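PDB 3OS7: galactose mutarotase-like protein from Clostridium acetobutylicum, which probably binds carbohydrate and may act as an aldose 1-epimerase, interconverting the anomers of a sugar. Local coordinates for residues Val50-Thr55 / Leu336-Met341; Phe188-Ile193 / Ser199-Lys204; Ala264-Ala269 / Ala298-Gln303. One frame throughout, in Å; residues are numbered along the deposited sequence.

Contact 1 of 3, residues Val50-Thr55 / Leu336-Met341; sequences VTILRT and LYIENM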
# COMPACT_ATOMS: atom_id res chain seq x y z
N VAL A 50 0.38 13.56 -15.85
CA VAL A 50 0.92 12.93 -14.64
C VAL A 50 0.41 11.50 -14.58
O VAL A 50 -0.80 11.26 -14.80
CB VAL A 50 0.52 13.68 -13.37
CG1 VAL A 50 0.90 12.89 -12.12
CG2 VAL A 50 1.17 15.08 -13.35
N THR A 51 1.33 10.56 -14.34
CA THR A 51 0.95 9.19 -14.04
C THR A 51 1.59 8.80 -12.71
O THR A 51 2.82 8.74 -12.58
CB THR A 51 1.26 8.18 -15.18
OG1 THR A 51 0.95 6.85 -14.73
CG2 THR A 51 2.70 8.23 -15.63
N ILE A 52 0.75 8.57 -11.72
CA ILE A 52 1.22 8.42 -10.33
C ILE A 52 1.81 7.05 -10.00
O ILE A 52 2.86 6.95 -9.36
CB ILE A 52 0.08 8.69 -9.35
CG1 ILE A 52 -0.40 10.14 -9.48
CG2 ILE A 52 0.49 8.33 -7.90
CD1 ILE A 52 -1.61 10.47 -8.59
N LEU A 53 1.12 6.00 -10.38
CA LEU A 53 1.45 4.64 -9.95
C LEU A 53 2.25 3.90 -11.01
O LEU A 53 1.97 3.99 -12.21
CB LEU A 53 0.19 3.80 -9.64
CG LEU A 53 -0.68 4.30 -8.49
CD1 LEU A 53 -2.06 3.62 -8.44
CD2 LEU A 53 0.09 4.21 -7.15
N ARG A 54 3.21 3.10 -10.54
CA ARG A 54 4.03 2.32 -11.45
C ARG A 54 3.19 1.22 -12.07
O ARG A 54 2.63 0.40 -11.36
CB ARG A 54 5.22 1.73 -10.72
CG ARG A 54 6.23 1.15 -11.70
CD ARG A 54 7.10 0.20 -10.99
NE ARG A 54 8.26 -0.19 -11.78
CZ ARG A 54 8.89 -1.35 -11.66
NH1 ARG A 54 8.51 -2.25 -10.75
NH2 ARG A 54 9.95 -1.58 -12.42
N THR A 55 3.11 1.21 -13.40
CA THR A 55 2.22 0.34 -14.18
C THR A 55 3.04 -0.66 -15.00
O THR A 55 4.06 -0.27 -15.58
CB THR A 55 1.38 1.18 -15.18
OG1 THR A 55 0.78 2.32 -14.52
CG2 THR A 55 0.28 0.34 -15.89
N LEU A 336 -4.97 9.62 -2.87
CA LEU A 336 -3.88 9.95 -3.78
C LEU A 336 -4.41 11.06 -4.71
O LEU A 336 -5.46 10.92 -5.31
CB LEU A 336 -3.51 8.73 -4.62
CG LEU A 336 -2.66 7.68 -3.96
CD1 LEU A 336 -2.59 6.43 -4.89
CD2 LEU A 336 -1.25 8.23 -3.72
N TYR A 337 -3.65 12.14 -4.82
CA TYR A 337 -4.04 13.27 -5.66
C TYR A 337 -2.83 14.07 -6.09
O TYR A 337 -1.72 13.90 -5.56
CB TYR A 337 -5.04 14.20 -4.95
CG TYR A 337 -4.71 14.62 -3.52
CD1 TYR A 337 -5.04 13.80 -2.46
CD2 TYR A 337 -4.15 15.88 -3.24
CE1 TYR A 337 -4.77 14.18 -1.15
CE2 TYR A 337 -3.90 16.27 -1.95
CZ TYR A 337 -4.20 15.41 -0.90
OH TYR A 337 -3.97 15.75 0.42
N ILE A 338 -3.04 14.96 -7.04
CA ILE A 338 -2.00 15.82 -7.59
C ILE A 338 -2.35 17.26 -7.25
O ILE A 338 -3.53 17.65 -7.30
CB ILE A 338 -1.95 15.67 -9.14
CG1 ILE A 338 -1.79 14.21 -9.54
CG2 ILE A 338 -0.82 16.55 -9.75
CD1 ILE A 338 -2.24 13.89 -10.99
N GLU A 339 -1.34 18.06 -6.92
CA GLU A 339 -1.61 19.48 -6.69
C GLU A 339 -0.46 20.34 -7.17
O GLU A 339 0.66 19.84 -7.38
CB GLU A 339 -1.97 19.74 -5.21
CG GLU A 339 -0.88 19.42 -4.26
CD GLU A 339 -1.23 19.59 -2.78
OE1 GLU A 339 -2.41 19.51 -2.37
OE2 GLU A 339 -0.27 19.77 -2.01
N ASN A 340 -0.77 21.61 -7.40
CA ASN A 340 0.24 22.59 -7.80
C ASN A 340 1.07 22.94 -6.60
O ASN A 340 0.56 22.94 -5.50
CB ASN A 340 -0.41 23.87 -8.33
CG ASN A 340 -1.17 23.65 -9.60
OD1 ASN A 340 -0.89 22.71 -10.34
ND2 ASN A 340 -2.16 24.51 -9.86
N MSE A 341 2.34 23.23 -6.80
CA MSE A 341 3.20 23.70 -5.72
C MSE A 341 3.23 25.22 -5.72
O MSE A 341 2.85 25.87 -6.70
OXT MSE A 341 3.66 25.84 -4.74
CB MSE A 341 4.62 23.15 -5.88
CG MSE A 341 4.68 21.64 -5.80
SE MSE A 341 6.42 20.89 -6.09
CE MSE A 341 7.51 22.00 -4.88
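Val50 to Leu53 run nearly antiparallel to Leu336-Ile338, with end-to-end directions 161° apart. The backbones do not pair. The CA atoms of Val50 and Ile338 are 8.2 Å apart, a spacing filled by side chains from both segments. Five buried apolar residues make the contact.

Ile338 is the central residue, since it meets two partners. It faces Val50 tip to tip, and its CD1 comes to 3.5 Å from CG1 of Val50. This is closer than usual for two carbons, so the packing is tight here. The same Ile338 CD1 is 3.7 Å from CB of Val50, so it bears on both the branch and the base of the valine. In Val50, CG1 lies opposite the backbone N (chi1 171°), and this puts that methyl against the isoleucine. Ile52 meets Ile338 differently. The two side chains lie alongside each other, pointing opposite ways, and CD1 of Ile52 rests 3.9 Å from CG1 of Ile338.

The third pair is looser. Leu53 and Leu336 cross at a slant, with CD2 of Leu53 at 4.1 Å from CD1 of Leu336.

The contact joins the N-terminal five-stranded antiparallel sheet, where strand 50-51 is outermost, to the strand that ends the chain, consistent with the beta-sandwich of the aldose 1-epimerase family. Strand 329-340 pairs with strands 163-172 and 273-279. Tyr28, on strand 28-33 of the N-terminal sheet, gives a further tie through a hydrogen bond between its OH and Ile338 N. Leu43 of strand 39-45, Val275 of strand 273-279 and Phe188 of strand 178-189 pack round Ile52.

Contact 2 of 3, residues Phe188-Ile193 / Ser199-Lys204; sequences FNVPFI and SNCRVK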
# COMPACT_ATOMS: atom_id res chain seq x y z
N PHE A 188 5.34 3.91 -6.74
CA PHE A 188 5.21 5.22 -7.36
C PHE A 188 6.24 5.48 -8.44
O PHE A 188 7.41 5.21 -8.26
CB PHE A 188 5.36 6.30 -6.28
CG PHE A 188 4.21 6.33 -5.32
CD1 PHE A 188 3.07 7.04 -5.63
CD2 PHE A 188 4.25 5.61 -4.15
CE1 PHE A 188 1.98 7.03 -4.75
CE2 PHE A 188 3.18 5.61 -3.30
CZ PHE A 188 2.05 6.32 -3.62
N ASN A 189 5.77 6.10 -9.52
CA ASN A 189 6.66 6.56 -10.58
C ASN A 189 7.51 7.72 -10.06
O ASN A 189 6.98 8.69 -9.55
CB ASN A 189 5.84 7.02 -11.79
CG ASN A 189 5.20 5.88 -12.54
OD1 ASN A 189 5.83 4.84 -12.79
ND2 ASN A 189 3.95 6.08 -12.94
N VAL A 190 8.83 7.62 -10.22
CA VAL A 190 9.74 8.72 -9.93
C VAL A 190 10.75 8.83 -11.09
O VAL A 190 11.71 8.08 -11.13
CB VAL A 190 10.49 8.50 -8.59
CG1 VAL A 190 11.38 9.68 -8.27
CG2 VAL A 190 9.52 8.22 -7.41
N PRO A 191 10.52 9.73 -12.06
CA PRO A 191 9.54 10.78 -12.12
C PRO A 191 8.14 10.31 -12.52
O PRO A 191 7.97 9.23 -13.10
CB PRO A 191 10.11 11.70 -13.23
CG PRO A 191 10.68 10.76 -14.18
CD PRO A 191 11.34 9.70 -13.30
N PHE A 192 7.17 11.17 -12.28
CA PHE A 192 5.77 10.89 -12.58
C PHE A 192 5.22 11.76 -13.72
O PHE A 192 4.05 11.68 -14.07
CB PHE A 192 4.93 11.05 -11.31
CG PHE A 192 5.11 12.38 -10.60
CD1 PHE A 192 4.59 13.54 -11.13
CD2 PHE A 192 5.78 12.45 -9.38
CE1 PHE A 192 4.73 14.74 -10.47
CE2 PHE A 192 5.94 13.67 -8.74
CZ PHE A 192 5.40 14.81 -9.28
N ILE A 193 6.09 12.57 -14.33
CA ILE A 193 5.70 13.40 -15.46
C ILE A 193 6.80 13.33 -16.53
O ILE A 193 7.97 13.14 -16.21
CB ILE A 193 5.41 14.85 -14.99
CG1 ILE A 193 4.82 15.69 -16.13
CG2 ILE A 193 6.66 15.52 -14.39
CD1 ILE A 193 3.93 16.81 -15.64
N SER A 199 16.08 12.53 -10.60
CA SER A 199 16.81 13.45 -9.71
C SER A 199 16.05 14.74 -9.39
O SER A 199 16.46 15.51 -8.53
CB SER A 199 18.15 13.83 -10.38
OG SER A 199 17.93 14.44 -11.64
N ASN A 200 14.98 15.02 -10.12
CA ASN A 200 14.17 16.19 -9.83
C ASN A 200 13.15 15.96 -8.72
O ASN A 200 12.47 16.90 -8.31
CB ASN A 200 13.43 16.66 -11.07
CG ASN A 200 14.36 17.14 -12.14
OD1 ASN A 200 15.54 17.32 -11.86
ND2 ASN A 200 13.87 17.29 -13.36
N CYS A 201 13.01 14.72 -8.26
CA CYS A 201 11.96 14.38 -7.31
C CYS A 201 12.46 14.32 -5.87
O CYS A 201 13.47 13.69 -5.60
CB CYS A 201 11.31 13.07 -7.66
SG CYS A 201 10.35 13.17 -9.19
N ARG A 202 11.70 14.94 -4.96
CA ARG A 202 11.99 14.88 -3.53
C ARG A 202 10.82 14.22 -2.81
O ARG A 202 9.67 14.54 -3.09
CB ARG A 202 12.16 16.26 -2.95
CG ARG A 202 13.20 17.12 -3.63
CD ARG A 202 14.57 16.68 -3.25
NE ARG A 202 15.55 17.74 -3.44
CZ ARG A 202 16.71 17.80 -2.80
NH1 ARG A 202 17.04 16.85 -1.91
NH2 ARG A 202 17.53 18.82 -3.03
N VAL A 203 11.13 13.34 -1.87
CA VAL A 203 10.10 12.65 -1.08
C VAL A 203 10.05 13.20 0.36
O VAL A 203 11.06 13.28 1.04
CB VAL A 203 10.30 11.12 -1.06
CG1 VAL A 203 9.25 10.48 -0.13
CG2 VAL A 203 10.11 10.55 -2.49
N LYS A 204 8.85 13.61 0.80
CA LYS A 204 8.60 13.98 2.20
C LYS A 204 7.67 12.96 2.82
O LYS A 204 6.82 12.41 2.13
CB LYS A 204 7.96 15.37 2.30
CG LYS A 204 8.86 16.47 1.74
CD LYS A 204 8.10 17.78 1.54
CE LYS A 204 9.05 18.87 1.09
NZ LYS A 204 8.38 20.19 1.06
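A cysteine sulfur-aromatic contact joins Phe192, in the loop after strand 178-189, to Cys201 at the N-terminal part of strand 201-213. SG of Cys201 lies 5.2 Å from the centroid of the Phe192 ring. The approach is oblique, 41° off the ring normal. The nearest ring atom is CE2 of Phe192, at 4.5 Å from SG of Cys201.

Cys201 is the hub of the contact, and its sulfur touches three consecutive residues, Val190, Pro191 and Phe192. On the Val190 side, CG1 of the valine comes to 3.4 Å from CB of Cys201. This is tighter than usual carbon packing. The same CG1 of Val190 is 3.8 Å from SG of Cys201. Val190 has its CG1 opposite the backbone N (chi1 -178°), which directs this methyl at the cysteine. SG of Cys201 lies opposite the carbonyl carbon of its own residue (chi1 -69°), on the backbone N side, and meets CA of Pro191 at 3.9 Å.

The chain turns here with a cis peptide bond between Val190 and Pro191. Strand 178-189 ends just before. It pairs with strand 297-303, and strand 201-213 pairs with strand 263-268, an arrangement consistent with the beta-sandwich of this family. Asn189 O lies in plane at the edge of the Phe192 ring. Ile266 and Asp268 of strand 263-268, with Thr273 and Val275 of strand 273-279, also touch this ring. Pro191 has a bound 1,2-ethanediol about 5 Å from its side chain, probably from the crystallisation liquor.

Contact 3 of 3, residues Ala264-Ala269 / Ala298-Gln303; sequences ACIEDA and ACIEPQ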
# COMPACT_ATOMS: atom_id res chain seq x y z
N ALA A 264 2.69 11.00 2.84
CA ALA A 264 3.86 11.30 2.05
C ALA A 264 3.51 12.16 0.88
O ALA A 264 2.36 12.28 0.46
CB ALA A 264 4.56 9.97 1.58
N CYS A 265 4.55 12.78 0.32
CA CYS A 265 4.41 13.41 -0.96
C CYS A 265 5.69 13.34 -1.75
O CYS A 265 6.76 13.14 -1.19
CB CYS A 265 3.91 14.85 -0.87
SG CYS A 265 5.09 16.05 -0.25
N ILE A 266 5.53 13.46 -3.07
CA ILE A 266 6.64 13.44 -4.02
C ILE A 266 6.53 14.75 -4.79
O ILE A 266 5.52 14.99 -5.46
CB ILE A 266 6.60 12.26 -4.99
CG1 ILE A 266 6.41 10.94 -4.24
CG2 ILE A 266 7.86 12.25 -5.89
CD1 ILE A 266 6.20 9.70 -5.20
N GLU A 267 7.55 15.60 -4.66
CA GLU A 267 7.56 16.94 -5.24
C GLU A 267 8.55 16.97 -6.39
O GLU A 267 9.70 16.55 -6.24
CB GLU A 267 8.00 17.99 -4.20
CG GLU A 267 6.93 18.27 -3.12
CD GLU A 267 7.33 19.30 -2.11
OE1 GLU A 267 8.45 19.85 -2.20
OE2 GLU A 267 6.49 19.58 -1.23
N ASP A 268 8.08 17.48 -7.52
CA ASP A 268 8.92 17.82 -8.67
C ASP A 268 8.79 19.32 -8.91
O ASP A 268 7.91 19.81 -9.64
CB ASP A 268 8.49 17.01 -9.89
CG ASP A 268 9.44 17.14 -11.04
OD1 ASP A 268 10.20 18.15 -11.05
OD2 ASP A 268 9.44 16.24 -11.91
N ALA A 269 9.66 20.06 -8.24
CA ALA A 269 9.68 21.51 -8.33
C ALA A 269 9.86 21.98 -9.78
O ALA A 269 9.24 22.94 -10.19
CB ALA A 269 10.82 22.12 -7.37
N ALA A 298 9.73 4.20 -6.64
CA ALA A 298 9.97 3.96 -5.24
C ALA A 298 8.68 3.47 -4.62
O ALA A 298 7.60 3.89 -5.02
CB ALA A 298 10.50 5.21 -4.52
N CYS A 299 8.82 2.57 -3.66
CA CYS A 299 7.71 2.12 -2.84
C CYS A 299 7.60 2.87 -1.51
O CYS A 299 8.57 3.01 -0.75
CB CYS A 299 7.78 0.64 -2.58
SG CYS A 299 7.57 -0.32 -4.14
N ILE A 300 6.38 3.29 -1.22
CA ILE A 300 6.05 4.02 0.00
C ILE A 300 4.90 3.25 0.63
O ILE A 300 3.79 3.23 0.08
CB ILE A 300 5.68 5.49 -0.31
CG1 ILE A 300 6.85 6.22 -0.96
CG2 ILE A 300 5.26 6.21 1.01
CD1 ILE A 300 6.49 7.68 -1.44
N GLU A 301 5.19 2.58 1.74
CA GLU A 301 4.44 1.42 2.20
C GLU A 301 3.83 1.63 3.60
O GLU A 301 4.46 1.32 4.59
CB GLU A 301 5.35 0.19 2.19
CG GLU A 301 6.19 0.00 0.89
CD GLU A 301 7.13 -1.22 0.96
OE1 GLU A 301 6.91 -2.09 1.80
OE2 GLU A 301 8.10 -1.30 0.18
N PRO A 302 2.60 2.14 3.65
CA PRO A 302 1.94 2.32 4.93
C PRO A 302 1.58 0.99 5.56
O PRO A 302 1.27 0.03 4.84
CB PRO A 302 0.70 3.11 4.58
CG PRO A 302 0.41 2.80 3.18
CD PRO A 302 1.74 2.58 2.52
N GLN A 303 1.61 0.95 6.89
CA GLN A 303 1.28 -0.26 7.66
C GLN A 303 0.55 0.11 8.93
O GLN A 303 0.84 1.14 9.52
CB GLN A 303 2.56 -1.05 8.05
CG GLN A 303 3.54 -1.29 6.95
CD GLN A 303 4.72 -2.20 7.31
OE1 GLN A 303 5.40 -2.69 6.42
NE2 GLN A 303 4.95 -2.43 8.59
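Apolar contacts between Ile300 and two residues of strand 263-268, Ala264 and Ile266, account for the meeting of these segments. Ile300 uses both of its branches. Its CG2 lies 3.9 Å from CB of Ala264. Its longer branch reaches Ile266, where CD1 of Ile300 is 4.3 Å from CD1 of Ile266. The torsions explain the split. CG2 of Ile300 stands opposite the backbone N, while CG1 sits beside that N (chi1 -62°) and carries CD1 off in an extended chain. All three residues are buried.

The backbones stay well apart, with CA of Ala264 7.9 Å from CA of Ile300. The spacing and lack of backbone pairing are consistent with strands facing each other across the beta-sandwich of this family. Phe188 of strand 178-189 touches both isoleucines, and Tyr277 of strand 273-279 also packs on Ile300.

Backbone hydrogen bonds go to other strands. Strand 263-268 lies between strands 201-213 and 273-279, pairing antiparallel with both. Strand 297-303 is likewise antiparallel to its two partners, strands 178-189 and 285-289.

From the N terminus, residues 50-55 come first, but contact 1 closes only at the C terminus, when 336-341 arrives 281 residues later. The other two contacts fall within that long loop. Contact 2 closes a short loop, with five residues between its segments. Contact 3 follows in series, with 28 residues between 264-269 and 298-303. None of the loops cross. Backbone hydrogen bonds tie the three together: Thr51 N to Phe192 O joins contacts 1 and 2, and Phe188 N to Ala298 O and Glu267 N to Arg202 O join contacts 2 and 3. Together they connect the N-terminal sheet, the sandwich layers and the C-terminal strand.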